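Local atomic coordinates of VP1 (Polyomavirus HPyV6, PDB entry 4PCG), a protein that builds the polyomavirus capsid as its major coat protein, assembling into pentamers, and probably takes part in attachment of the virion to host cells. Residues A25-N30 / T62-N67; L80-A85 / G220-F225; R87-L92 / F264-F269; S116-W121 / T231-L236. All coordinates share one frame; numbering follows the deposited sequence.

Overall arrangement
All four contacts lie in one antiparallel sheet system of the VP1 jelly roll. Contact 1 comes first in the chain and closes before the others open. Contacts 2 and 3 share strand 79-93, which pairs with strand 211-222 in one and strand 256-274 in the other, and their segments alternate in sequence; both segments of contact 4 fall between those of contact 3. Contact 4 lies nearest of the four to the centre of the subunit, with the centres of contacts 1 and 3 about 13 and 16 Å from its own and that of contact 2 about 26 Å away. Contacts 1, 3 and 4 touch one another, and all meet neighbouring subunits of the pentamer.

Contact 1: residues A25-N30 / T62-N67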
loop_
_atom_site.group_PDB
_atom_site.type_symbol
_atom_site.label_atom_id
_atom_site.label_comp_id
_atom_site.label_asym_id
_atom_site.label_seq_id
_atom_site.Cartn_x
_atom_site.Cartn_y
_atom_site.Cartn_z
ATOM N N ALA B 25 -14.037 -19.332 19.108
ATOM C CA ALA B 25 -12.997 -19.262 20.113
ATOM C C ALA B 25 -12.272 -17.939 20.020
ATOM O O ALA B 25 -12.235 -17.326 18.956
ATOM C CB ALA B 25 -12.005 -20.392 19.913
ATOM N N ILE B 26 -11.699 -17.494 21.129
ATOM C CA ILE B 26 -10.753 -16.381 21.083
ATOM C C ILE B 26 -9.451 -16.908 21.638
ATOM O O ILE B 26 -9.401 -17.316 22.797
ATOM C CB ILE B 26 -11.219 -15.154 21.879
ATOM C CG1 ILE B 26 -12.453 -14.540 21.212
ATOM C CG2 ILE B 26 -10.103 -14.103 21.932
ATOM C CD1 ILE B 26 -13.073 -13.405 21.971
ATOM N N LEU B 27 -8.432 -16.952 20.782
ATOM C CA LEU B 27 -7.116 -17.411 21.157
ATOM C C LEU B 27 -6.430 -16.207 21.783
ATOM O O LEU B 27 -6.462 -15.131 21.198
ATOM C CB LEU B 27 -6.362 -17.939 19.919
ATOM C CG LEU B 27 -6.572 -19.442 19.716
ATOM C CD1 LEU B 27 -8.025 -19.803 19.486
ATOM C CD2 LEU B 27 -5.654 -19.962 18.626
ATOM N N LEU B 28 -5.850 -16.392 22.966
ATOM C CA LEU B 28 -5.300 -15.298 23.761
ATOM C C LEU B 28 -3.776 -15.291 23.652
ATOM O O LEU B 28 -3.151 -16.350 23.537
ATOM C CB LEU B 28 -5.736 -15.448 25.213
ATOM C CG LEU B 28 -7.250 -15.585 25.441
ATOM C CD1 LEU B 28 -7.501 -15.954 26.874
ATOM C CD2 LEU B 28 -7.961 -14.299 25.044
ATOM N N PRO B 29 -3.161 -14.083 23.676
ATOM C CA PRO B 29 -1.712 -14.013 23.534
ATOM C C PRO B 29 -0.986 -14.731 24.679
ATOM O O PRO B 29 -1.405 -14.686 25.817
ATOM C CB PRO B 29 -1.426 -12.513 23.550
ATOM C CG PRO B 29 -2.561 -11.908 24.288
ATOM C CD PRO B 29 -3.757 -12.763 23.923
ATOM N N ASN B 30 0.147 -15.331 24.353
ATOM C CA ASN B 30 0.814 -16.246 25.245
ATOM C C ASN B 30 2.327 -16.016 25.231
ATOM O O ASN B 30 2.977 -16.231 24.212
ATOM C CB ASN B 30 0.484 -17.637 24.705
ATOM C CG ASN B 30 1.350 -18.700 25.265
ATOM O OD1 ASN B 30 1.730 -18.669 26.460
ATOM N ND2 ASN B 30 1.691 -19.671 24.419
ATOM N N THR B 62 -0.114 -19.368 20.145
ATOM C CA THR B 62 -1.230 -19.849 20.947
ATOM C C THR B 62 -1.925 -20.967 20.211
ATOM O O THR B 62 -2.092 -20.884 19.013
ATOM C CB THR B 62 -2.241 -18.739 21.207
ATOM O OG1 THR B 62 -1.577 -17.659 21.870
ATOM C CG2 THR B 62 -3.434 -19.255 22.079
ATOM N N LEU B 63 -2.281 -22.023 20.936
ATOM C CA LEU B 63 -2.984 -23.160 20.335
ATOM C C LEU B 63 -4.304 -23.448 21.068
ATOM O O LEU B 63 -4.412 -23.309 22.298
ATOM C CB LEU B 63 -2.085 -24.387 20.295
ATOM C CG LEU B 63 -1.779 -25.230 21.518
ATOM C CD1 LEU B 63 -2.837 -26.308 21.754
ATOM C CD2 LEU B 63 -0.439 -25.922 21.334
ATOM N N ALA B 64 -5.309 -23.871 20.312
ATOM C CA ALA B 64 -6.545 -24.355 20.896
ATOM C C ALA B 64 -6.910 -25.599 20.129
ATOM O O ALA B 64 -6.839 -25.604 18.902
ATOM C CB ALA B 64 -7.648 -23.296 20.797
ATOM N N VAL B 65 -7.260 -26.651 20.837
ATOM C CA VAL B 65 -7.742 -27.849 20.196
ATOM C C VAL B 65 -9.156 -28.012 20.696
ATOM O O VAL B 65 -9.374 -28.210 21.877
ATOM C CB VAL B 65 -6.899 -29.084 20.546
ATOM C CG1 VAL B 65 -7.381 -30.309 19.776
ATOM C CG2 VAL B 65 -5.425 -28.797 20.271
ATOM N N VAL B 66 -10.114 -27.925 19.785
ATOM C CA VAL B 66 -11.511 -27.944 20.176
ATOM C C VAL B 66 -12.193 -29.191 19.661
ATOM O O VAL B 66 -12.231 -29.420 18.447
ATOM C CB VAL B 66 -12.243 -26.705 19.637
ATOM C CG1 VAL B 66 -13.705 -26.752 20.062
ATOM C CG2 VAL B 66 -11.570 -25.434 20.136
ATOM N N ASN B 67 -12.724 -29.994 20.579
ATOM C CA ASN B 67 -13.386 -31.237 20.234
ATOM C C ASN B 67 -14.705 -30.961 19.564
ATOM O O ASN B 67 -15.386 -30.007 19.896
ATOM C CB ASN B 67 -13.600 -32.110 21.464
ATOM C CG ASN B 67 -12.309 -32.740 21.958
ATOM O OD1 ASN B 67 -11.427 -33.119 21.166
ATOM N ND2 ASN B 67 -12.194 -32.877 23.268
HETATM O O HOH W 1 0.300 -15.842 21.311
#
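Thr62 and Leu28 make the polar link: Thr62 OG1 donates to Leu28 O over 2.6 Å. The hydroxyl does not come straight down the carbonyl; the C=O...OG1 angle is 142° and the donor is tilted 34° from the carbonyl plane. Thr62 OG1 lies beside its own backbone N, anti to the carbonyl carbon (chi1 -58°), which turns it to the loop that follows strand 9-27. A water ties the same hydroxyl to the backbone of Asn30, donating to Thr62 OG1 at 2.7 Å and accepting from Asn30 N at 3.1 Å. OG1 thus grips Leu28 O directly and Asn30 N through the water, bracketing Pro29. The side-chain amide of Asn30 is engaged elsewhere: ND2 with Ala170 O and Tyr61 O, OD1 with Val39 N.

Strands 9-27 and 62-67 run roughly antiparallel here, but their axes come no closer than 7.9 Å, too far for backbone pairing. Within the jelly roll they are linked through other strands: Ala25 and Leu27 bond to strand 256-274, and Thr62 bonds to Ser232 of strand 227-239.

Van der Waals packing bridges the interval. Leu27 reaches across with both branches: CD1 rests on Ala64 CB at 3.7 Å, while CD2 comes to 3.7 Å from Thr62 O. Behind them, Leu27 CB packs 3.9 Å from Thr62 CG2, the two side chains sliding past each other in opposite directions.

Contact 2: residues L80-A85 / G220-F225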
loop_
_atom_site.group_PDB
_atom_site.type_symbol
_atom_site.label_atom_id
_atom_site.label_comp_id
_atom_site.label_asym_id
_atom_site.label_seq_id
_atom_site.Cartn_x
_atom_site.Cartn_y
_atom_site.Cartn_z
ATOM N N LEU B 80 -17.235 -43.440 6.357
ATOM C CA LEU B 80 -17.178 -42.767 7.636
ATOM C C LEU B 80 -17.564 -41.319 7.393
ATOM O O LEU B 80 -17.130 -40.731 6.413
ATOM C CB LEU B 80 -15.753 -42.830 8.195
ATOM C CG LEU B 80 -15.426 -41.969 9.417
ATOM C CD1 LEU B 80 -16.044 -42.547 10.679
ATOM C CD2 LEU B 80 -13.927 -41.815 9.601
ATOM N N LEU B 81 -18.382 -40.755 8.272
ATOM C CA LEU B 81 -18.672 -39.322 8.230
ATOM C C LEU B 81 -17.722 -38.590 9.139
ATOM O O LEU B 81 -17.470 -39.024 10.255
ATOM C CB LEU B 81 -20.106 -39.050 8.672
ATOM C CG LEU B 81 -21.203 -39.773 7.902
ATOM C CD1 LEU B 81 -22.555 -39.336 8.427
ATOM C CD2 LEU B 81 -21.089 -39.490 6.416
ATOM N N VAL B 82 -17.185 -37.472 8.653
ATOM C CA VAL B 82 -16.355 -36.605 9.466
ATOM C C VAL B 82 -16.759 -35.166 9.282
ATOM O O VAL B 82 -17.319 -34.793 8.269
ATOM C CB VAL B 82 -14.848 -36.716 9.147
ATOM C CG1 VAL B 82 -14.384 -38.156 9.348
ATOM C CG2 VAL B 82 -14.546 -36.230 7.742
ATOM N N TRP B 83 -16.418 -34.343 10.258
ATOM C CA TRP B 83 -16.663 -32.928 10.139
ATOM C C TRP B 83 -15.645 -32.317 9.192
ATOM O O TRP B 83 -14.467 -32.651 9.232
ATOM C CB TRP B 83 -16.564 -32.241 11.505
ATOM C CG TRP B 83 -17.685 -32.603 12.439
ATOM C CD1 TRP B 83 -17.599 -33.372 13.549
ATOM C CD2 TRP B 83 -19.060 -32.202 12.329
ATOM N NE1 TRP B 83 -18.828 -33.462 14.159
ATOM C CE2 TRP B 83 -19.739 -32.735 13.436
ATOM C CE3 TRP B 83 -19.774 -31.427 11.403
ATOM C CZ2 TRP B 83 -21.125 -32.571 13.626
ATOM C CZ3 TRP B 83 -21.132 -31.232 11.605
ATOM C CH2 TRP B 83 -21.798 -31.811 12.707
ATOM N N GLU B 84 -16.114 -31.423 8.322
ATOM C CA GLU B 84 -15.266 -30.731 7.378
ATOM C C GLU B 84 -15.422 -29.244 7.614
ATOM O O GLU B 84 -16.526 -28.696 7.481
ATOM C CB GLU B 84 -15.713 -31.091 5.957
ATOM C CG GLU B 84 -15.012 -30.309 4.870
ATOM C CD GLU B 84 -15.596 -30.576 3.486
ATOM O OE1 GLU B 84 -16.660 -31.188 3.370
ATOM O OE2 GLU B 84 -14.972 -30.154 2.506
ATOM N N ALA B 85 -14.337 -28.578 7.957
ATOM C CA ALA B 85 -14.350 -27.125 8.085
ATOM C C ALA B 85 -14.185 -26.510 6.693
ATOM O O ALA B 85 -13.193 -26.765 6.005
ATOM C CB ALA B 85 -13.234 -26.674 9.015
ATOM N N GLY B 220 -12.468 -29.064 2.221
ATOM C CA GLY B 220 -11.969 -28.267 3.323
ATOM C C GLY B 220 -11.112 -29.092 4.269
ATOM O O GLY B 220 -10.496 -30.075 3.860
ATOM N N ILE B 221 -11.054 -28.664 5.523
ATOM C CA ILE B 221 -10.260 -29.356 6.544
ATOM C C ILE B 221 -11.058 -30.527 7.104
ATOM O O ILE B 221 -12.134 -30.341 7.685
ATOM C CB ILE B 221 -9.886 -28.412 7.682
ATOM C CG1 ILE B 221 -9.136 -27.189 7.154
ATOM C CG2 ILE B 221 -9.058 -29.138 8.725
ATOM C CD1 ILE B 221 -7.915 -27.498 6.322
ATOM N N LEU B 222 -10.514 -31.729 6.951
ATOM C CA LEU B 222 -11.207 -32.937 7.368
ATOM C C LEU B 222 -10.753 -33.274 8.797
ATOM O O LEU B 222 -9.574 -33.588 9.011
ATOM C CB LEU B 222 -10.902 -34.088 6.434
ATOM C CG LEU B 222 -11.314 -33.873 4.980
ATOM C CD1 LEU B 222 -11.005 -35.106 4.188
ATOM C CD2 LEU B 222 -12.786 -33.488 4.829
ATOM N N CYS B 223 -11.683 -33.235 9.748
ATOM C CA CYS B 223 -11.321 -33.358 11.166
ATOM C C CYS B 223 -11.251 -34.808 11.582
ATOM O O CYS B 223 -12.036 -35.298 12.382
ATOM C CB CYS B 223 -12.231 -32.484 12.031
ATOM S SG CYS B 223 -11.982 -30.739 11.624
ATOM N N LEU B 224 -10.267 -35.512 11.021
ATOM C CA LEU B 224 -10.162 -36.950 11.164
ATOM C C LEU B 224 -9.812 -37.400 12.588
ATOM O O LEU B 224 -10.094 -38.523 12.951
ATOM C CB LEU B 224 -9.134 -37.498 10.163
ATOM C CG LEU B 224 -9.496 -37.213 8.689
ATOM C CD1 LEU B 224 -8.358 -37.575 7.751
ATOM C CD2 LEU B 224 -10.765 -37.909 8.311
ATOM N N PHE B 225 -9.200 -36.517 13.358
ATOM C CA PHE B 225 -8.833 -36.811 14.739
ATOM C C PHE B 225 -9.926 -36.341 15.675
ATOM O O PHE B 225 -9.774 -36.434 16.885
ATOM C CB PHE B 225 -7.522 -36.093 15.121
ATOM C CG PHE B 225 -6.267 -36.701 14.542
ATOM C CD1 PHE B 225 -6.255 -37.906 13.859
ATOM C CD2 PHE B 225 -5.055 -36.006 14.696
ATOM C CE1 PHE B 225 -5.073 -38.424 13.344
ATOM C CE2 PHE B 225 -3.877 -36.529 14.202
ATOM C CZ PHE B 225 -3.885 -37.729 13.532
HETATM O O HOH W 2 -14.857 -35.146 12.657
#
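A short antiparallel ladder joins strands 79-93 and 211-222 here, with Ala85 facing Ile221 in a hydrogen-bonded pair and Glu84 facing Leu222 in a non-hydrogen-bonded one. Ala85 N donates to Ile221 O at 2.8 Å, Ile221 N returns the bond to Ala85 O, and Cys223 N adds a nearly straight one to Trp83 O (2.9 Å, 170°). Beyond that bond segment 220-225 bends in an inverse gamma turn centred on Cys223, and a water completes the link by accepting from Trp83 N and donating to Cys223 O.

Glu84 supplies the side-chain bond. Its CG stands anti to the backbone N (chi1 173°) and the chain runs on extended, which brings OE2 to Gly220 N at 2.7 Å. The N-H points almost straight at OE2 (175°) and meets its anti lone pair. Both carboxylate oxygens also carry salt bridges, OE1 to Arg270 and OE2 to Arg272, which would be expected to stabilise the ionised form in this buried place.

The methylene part of Glu84 lies alongside Leu222, whose CD2 touches Glu84 CG at 3.9 Å. Further along, Leu224 CD2 meets Val82 CG1 at 3.8 Å, and on the Ala85 side of the sheet Ala85 CB lies 4.0 Å from Ile221 CB. Strand 79-93 thus pairs with strand 211-222 on one edge and strand 256-274 on the other, the antiparallel sheet construction of the viral jelly roll.

Contact 3: residues R87-L92 / F264-F269; sequences RVETEL and FFRVHF
Arg87 lays its guanidinium flat over the His268 ring, centres 3.6 Å apart and planes 23° from parallel. CG stands between the backbone N and the carbonyl carbon (chi1 71°), and the chain then runs extended to NE; NH1 also bonds to Thr210. Behind the stack, Arg87 O accepts from His268 N.

Val88 turns to the opposite face, where its CG2 touches Val267 CG2 at 3.9 Å. Glu89 fixes two partners from one carboxylate. OE1 takes Arg266 NH2 on its syn side at 2.7 Å, a salt bridge lying near the guanidinium plane. OE2 accepts from His268 NE2 at 2.8 Å, approached from above the carboxylate plane. A weak, 3.4 Å salt bridge from Arg87 NH1 to Glu89 OE2 extends this network, while Arg266 NE pairs with Glu24.

Thr90 OG1 lies over the centre of the Phe265 ring, 3.9 Å above its plane, and donates to Phe264 O at 2.8 Å. Glu91 N reaches that oxygen from the opposite face of the carbonyl plane, and Glu91 O accepts from Phe264 N. Val88, Thr90, Phe265 and Val267 share the face that packs on Leu230 and Trp121 inside the antiparallel jelly-roll sandwich, opposite Arg87, Glu89, Arg266 and His268.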
loop_
_atom_site.group_PDB
_atom_site.type_symbol
_atom_site.label_atom_id
_atom_site.label_comp_id
_atom_site.label_asym_id
_atom_site.label_seq_id
_atom_site.Cartn_x
_atom_site.Cartn_y
_atom_site.Cartn_z
ATOM N N ARG B 87 -15.099 -22.940 5.858
ATOM C CA ARG B 87 -14.783 -21.519 5.911
ATOM C C ARG B 87 -14.590 -21.054 7.341
ATOM O O ARG B 87 -15.006 -21.725 8.280
ATOM C CB ARG B 87 -15.833 -20.648 5.210
ATOM C CG ARG B 87 -17.154 -20.544 5.926
ATOM C CD ARG B 87 -18.168 -19.823 5.037
ATOM N NE ARG B 87 -19.442 -19.645 5.726
ATOM C CZ ARG B 87 -19.691 -18.688 6.625
ATOM N NH1 ARG B 87 -18.760 -17.804 6.961
ATOM N NH2 ARG B 87 -20.880 -18.616 7.213
ATOM N N VAL B 88 -13.913 -19.924 7.477
ATOM C CA VAL B 88 -13.566 -19.376 8.777
ATOM C C VAL B 88 -13.644 -17.854 8.728
ATOM O O VAL B 88 -13.276 -17.216 7.724
ATOM C CB VAL B 88 -12.167 -19.825 9.247
ATOM C CG1 VAL B 88 -11.081 -19.402 8.268
ATOM C CG2 VAL B 88 -11.882 -19.298 10.654
ATOM N N GLU B 89 -14.181 -17.284 9.803
ATOM C CA GLU B 89 -14.077 -15.847 10.034
ATOM C C GLU B 89 -13.039 -15.703 11.125
ATOM O O GLU B 89 -13.120 -16.394 12.138
ATOM C CB GLU B 89 -15.399 -15.280 10.556
ATOM C CG GLU B 89 -16.595 -15.533 9.654
ATOM C CD GLU B 89 -17.925 -15.548 10.400
ATOM O OE1 GLU B 89 -18.176 -14.761 11.367
ATOM O OE2 GLU B 89 -18.752 -16.352 9.980
ATOM N N THR B 90 -12.035 -14.857 10.919
ATOM C CA THR B 90 -11.058 -14.638 11.971
ATOM C C THR B 90 -10.711 -13.155 11.995
ATOM O O THR B 90 -10.588 -12.519 10.947
ATOM C CB THR B 90 -9.819 -15.564 11.846
ATOM O OG1 THR B 90 -8.909 -15.328 12.933
ATOM C CG2 THR B 90 -9.060 -15.366 10.541
ATOM N N GLU B 91 -10.579 -12.615 13.196
ATOM C CA GLU B 91 -10.445 -11.163 13.382
ATOM C C GLU B 91 -9.636 -10.897 14.630
ATOM O O GLU B 91 -9.743 -11.640 15.614
ATOM C CB GLU B 91 -11.831 -10.540 13.568
ATOM C CG GLU B 91 -12.829 -10.783 12.421
ATOM C CD GLU B 91 -12.490 -10.038 11.142
ATOM O OE1 GLU B 91 -11.750 -9.034 11.196
ATOM O OE2 GLU B 91 -13.007 -10.413 10.063
ATOM N N LEU B 92 -8.817 -9.849 14.583
ATOM C CA LEU B 92 -8.012 -9.431 15.713
ATOM C C LEU B 92 -8.767 -8.434 16.573
ATOM O O LEU B 92 -9.494 -7.562 16.057
ATOM C CB LEU B 92 -6.725 -8.760 15.238
ATOM C CG LEU B 92 -5.606 -9.632 14.675
ATOM C CD1 LEU B 92 -4.323 -8.848 14.468
ATOM C CD2 LEU B 92 -5.362 -10.770 15.649
ATOM N N PHE B 264 -10.092 -13.808 17.330
ATOM C CA PHE B 264 -11.365 -14.489 17.227
ATOM C C PHE B 264 -11.351 -15.436 16.041
ATOM O O PHE B 264 -10.843 -15.071 14.982
ATOM C CB PHE B 264 -12.485 -13.455 17.054
ATOM C CG PHE B 264 -13.847 -14.038 16.848
ATOM C CD1 PHE B 264 -14.547 -14.604 17.905
ATOM C CD2 PHE B 264 -14.468 -13.983 15.596
ATOM C CE1 PHE B 264 -15.813 -15.140 17.729
ATOM C CE2 PHE B 264 -15.739 -14.502 15.419
ATOM C CZ PHE B 264 -16.419 -15.068 16.481
ATOM N N PHE B 265 -11.927 -16.627 16.230
ATOM C CA PHE B 265 -12.205 -17.573 15.144
ATOM C C PHE B 265 -13.683 -18.010 15.247
ATOM O O PHE B 265 -14.200 -18.292 16.329
ATOM C CB PHE B 265 -11.379 -18.866 15.250
ATOM C CG PHE B 265 -9.889 -18.731 15.043
ATOM C CD1 PHE B 265 -9.060 -18.220 16.041
ATOM C CD2 PHE B 265 -9.294 -19.215 13.884
ATOM C CE1 PHE B 265 -7.680 -18.178 15.859
ATOM C CE2 PHE B 265 -7.915 -19.177 13.701
ATOM C CZ PHE B 265 -7.100 -18.662 14.704
ATOM N N ARG B 266 -14.349 -18.082 14.103
ATOM C CA ARG B 266 -15.599 -18.781 13.958
ATOM C C ARG B 266 -15.423 -19.689 12.760
ATOM O O ARG B 266 -15.338 -19.226 11.629
ATOM C CB ARG B 266 -16.759 -17.811 13.676
ATOM C CG ARG B 266 -18.087 -18.521 13.554
ATOM C CD ARG B 266 -19.245 -17.563 13.316
ATOM N NE ARG B 266 -19.610 -16.864 14.539
ATOM C CZ ARG B 266 -19.633 -15.547 14.740
ATOM N NH1 ARG B 266 -19.993 -15.088 15.942
ATOM N NH2 ARG B 266 -19.320 -14.684 13.790
ATOM N N VAL B 267 -15.403 -20.987 13.014
ATOM C CA VAL B 267 -15.159 -21.974 11.987
ATOM C C VAL B 267 -16.483 -22.671 11.690
ATOM O O VAL B 267 -17.212 -23.057 12.591
ATOM C CB VAL B 267 -14.110 -23.011 12.433
ATOM C CG1 VAL B 267 -13.835 -24.023 11.318
ATOM C CG2 VAL B 267 -12.818 -22.346 12.870
ATOM N N HIS B 268 -16.794 -22.827 10.406
ATOM C CA HIS B 268 -18.023 -23.433 9.977
ATOM C C HIS B 268 -17.767 -24.800 9.394
ATOM O O HIS B 268 -16.844 -24.964 8.602
ATOM C CB HIS B 268 -18.701 -22.547 8.927
ATOM C CG HIS B 268 -19.076 -21.195 9.443
ATOM N ND1 HIS B 268 -20.305 -20.934 10.007
ATOM C CD2 HIS B 268 -18.374 -20.036 9.507
ATOM C CE1 HIS B 268 -20.356 -19.663 10.379
ATOM N NE2 HIS B 268 -19.205 -19.091 10.067
ATOM N N PHE B 269 -18.589 -25.750 9.817
ATOM C CA PHE B 269 -18.486 -27.167 9.431
ATOM C C PHE B 269 -19.717 -27.711 8.739
ATOM O O PHE B 269 -20.872 -27.318 9.014
ATOM C CB PHE B 269 -18.207 -28.069 10.656
ATOM C CG PHE B 269 -17.002 -27.691 11.449
ATOM C CD1 PHE B 269 -17.078 -26.685 12.396
ATOM C CD2 PHE B 269 -15.793 -28.372 11.290
ATOM C CE1 PHE B 269 -15.972 -26.341 13.160
ATOM C CE2 PHE B 269 -14.686 -28.022 12.051
ATOM C CZ PHE B 269 -14.777 -27.019 12.992
#

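Contact 4: residues S116-W121 / T231-L236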
loop_
_atom_site.group_PDB
_atom_site.type_symbol
_atom_site.label_atom_id
_atom_site.label_comp_id
_atom_site.label_asym_id
_atom_site.label_seq_id
_atom_site.Cartn_x
_atom_site.Cartn_y
_atom_site.Cartn_z
ATOM N N SER B 116 8.653 -4.391 14.734
ATOM C CA SER B 116 8.455 -5.574 13.900
ATOM C C SER B 116 7.200 -6.328 14.307
ATOM O O SER B 116 6.824 -6.344 15.469
ATOM C CB SER B 116 9.698 -6.478 13.926
ATOM O OG SER B 116 10.743 -5.834 13.210
ATOM N N GLN B 117 6.544 -6.968 13.335
ATOM C CA GLN B 117 5.212 -7.524 13.531
ATOM C C GLN B 117 5.091 -8.910 12.926
ATOM O O GLN B 117 5.837 -9.273 12.033
ATOM C CB GLN B 117 4.167 -6.635 12.857
ATOM C CG GLN B 117 4.146 -5.181 13.331
ATOM C CD GLN B 117 3.774 -4.197 12.257
ATOM O OE1 GLN B 117 2.868 -4.435 11.462
ATOM N NE2 GLN B 117 4.435 -3.067 12.246
ATOM N N MET B 118 4.122 -9.652 13.420
ATOM C CA MET B 118 3.711 -10.909 12.792
ATOM C C MET B 118 2.237 -11.112 13.020
ATOM O O MET B 118 1.778 -11.019 14.149
ATOM C CB MET B 118 4.485 -12.096 13.350
ATOM C CG MET B 118 4.019 -13.429 12.788
ATOM S SD MET B 118 5.121 -14.760 13.260
ATOM C CE MET B 118 4.153 -16.204 12.813
ATOM N N TYR B 119 1.505 -11.428 11.949
ATOM C CA TYR B 119 0.074 -11.710 12.024
ATOM C C TYR B 119 -0.086 -13.119 11.428
ATOM O O TYR B 119 0.348 -13.342 10.321
ATOM C CB TYR B 119 -0.715 -10.724 11.165
ATOM C CG TYR B 119 -0.391 -9.263 11.458
ATOM C CD1 TYR B 119 -1.103 -8.580 12.416
ATOM C CD2 TYR B 119 0.629 -8.598 10.804
ATOM C CE1 TYR B 119 -0.816 -7.260 12.714
ATOM C CE2 TYR B 119 0.918 -7.267 11.099
ATOM C CZ TYR B 119 0.193 -6.606 12.058
ATOM O OH TYR B 119 0.457 -5.275 12.388
ATOM N N PHE B 120 -0.673 -14.044 12.164
ATOM C CA PHE B 120 -0.691 -15.437 11.737
ATOM C C PHE B 120 -1.906 -16.154 12.279
ATOM O O PHE B 120 -2.213 -16.058 13.466
ATOM C CB PHE B 120 0.606 -16.152 12.208
ATOM C CG PHE B 120 0.659 -17.615 11.844
ATOM C CD1 PHE B 120 0.096 -18.574 12.669
ATOM C CD2 PHE B 120 1.202 -18.011 10.638
ATOM C CE1 PHE B 120 0.074 -19.929 12.270
ATOM C CE2 PHE B 120 1.222 -19.331 10.262
ATOM C CZ PHE B 120 0.657 -20.296 11.084
ATOM N N TRP B 121 -2.550 -16.936 11.415
ATOM C CA TRP B 121 -3.563 -17.862 11.847
ATOM C C TRP B 121 -3.449 -19.162 11.057
ATOM O O TRP B 121 -2.980 -19.186 9.916
ATOM C CB TRP B 121 -4.968 -17.253 11.741
ATOM C CG TRP B 121 -5.418 -16.920 10.336
ATOM C CD1 TRP B 121 -5.362 -15.677 9.715
ATOM C CD2 TRP B 121 -5.993 -17.824 9.363
ATOM N NE1 TRP B 121 -5.880 -15.774 8.427
ATOM C CE2 TRP B 121 -6.254 -17.076 8.190
ATOM C CE3 TRP B 121 -6.298 -19.201 9.371
ATOM C CZ2 TRP B 121 -6.804 -17.657 7.036
ATOM C CZ3 TRP B 121 -6.842 -19.778 8.216
ATOM C CH2 TRP B 121 -7.087 -19.005 7.067
ATOM N N THR B 231 -4.416 -22.285 15.588
ATOM C CA THR B 231 -3.112 -21.752 16.024
ATOM C C THR B 231 -2.987 -20.303 15.586
ATOM O O THR B 231 -3.362 -19.948 14.463
ATOM C CB THR B 231 -1.962 -22.607 15.441
ATOM O OG1 THR B 231 -2.237 -24.004 15.632
ATOM C CG2 THR B 231 -0.686 -22.320 16.143
ATOM N N SER B 232 -2.425 -19.450 16.432
ATOM C CA SER B 232 -2.314 -18.050 16.067
ATOM C C SER B 232 -1.089 -17.409 16.716
ATOM O O SER B 232 -0.559 -17.919 17.697
ATOM C CB SER B 232 -3.572 -17.283 16.452
ATOM O OG SER B 232 -3.708 -17.165 17.845
ATOM N N ALA B 233 -0.633 -16.332 16.114
ATOM C CA ALA B 233 0.365 -15.444 16.743
ATOM C C ALA B 233 0.194 -14.066 16.148
ATOM O O ALA B 233 0.184 -13.920 14.913
ATOM C CB ALA B 233 1.769 -15.936 16.484
ATOM N N ASP B 234 0.110 -13.052 17.012
ATOM C CA ASP B 234 -0.170 -11.685 16.566
ATOM C C ASP B 234 0.599 -10.653 17.369
ATOM O O ASP B 234 0.128 -10.148 18.384
ATOM C CB ASP B 234 -1.679 -11.445 16.556
ATOM C CG ASP B 234 -2.395 -12.335 15.506
ATOM O OD1 ASP B 234 -2.273 -12.041 14.295
ATOM O OD2 ASP B 234 -3.036 -13.340 15.879
ATOM N N MET B 235 1.794 -10.342 16.856
ATOM C CA MET B 235 2.697 -9.369 17.459
ATOM C C MET B 235 2.580 -8.081 16.678
ATOM O O MET B 235 2.790 -8.053 15.468
ATOM C CB MET B 235 4.139 -9.841 17.394
ATOM C CG MET B 235 5.163 -8.785 17.823
ATOM S SD MET B 235 6.818 -9.480 18.003
ATOM C CE MET B 235 7.204 -9.952 16.324
ATOM N N LEU B 236 2.265 -6.999 17.378
ATOM C CA LEU B 236 2.007 -5.714 16.739
ATOM C C LEU B 236 3.136 -4.709 16.833
ATOM O O LEU B 236 3.119 -3.697 16.132
ATOM C CB LEU B 236 0.733 -5.108 17.362
ATOM C CG LEU B 236 -0.508 -6.004 17.302
ATOM C CD1 LEU B 236 -1.727 -5.307 17.901
ATOM C CD2 LEU B 236 -0.769 -6.403 15.884
#
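Strands 117-124 and 227-239 pair antiparallel near the centre of the jelly roll, their local axes 4.6 Å apart at closest approach, and Met118 with Met235 forms a regular two-bond pair while Phe120 with Ala233 forms a distorted one. Ala233 N donates to Phe120 O at 3.1 Å. In return Phe120 N is shared between two weak bonds, one sharply bent to Ala233 O (116°) and one to Asp234 OD1 at 3.3 Å.

Asp234 CG sits beside its backbone N (chi1 -65°), from where the carboxylate turns across to the Tyr119-Phe120 backbone: OD1 comes within 3.3 Å of Tyr119 CA. OD1 also takes a salt bridge from Arg263. Crossing at about a right angle, Leu236 presses CD2 on Tyr119 CE1 at 3.3 Å, a tight approach. The Tyr119 hydroxyl donates to Gln117 OE1 at 2.7 Å from above the carbonyl plane. On the other face Met118, Phe120, Ala233 and Met235 gather, and Pro96 of a neighbouring subunit packs on Met118 and Met235.

Every touching residue is buried, and Leu236 O, beside Gln117 CG, has no polar partner in the model. The negative charge of Asp234 is probably balanced mainly by Arg263, with the Phe120 amide adding a minor share.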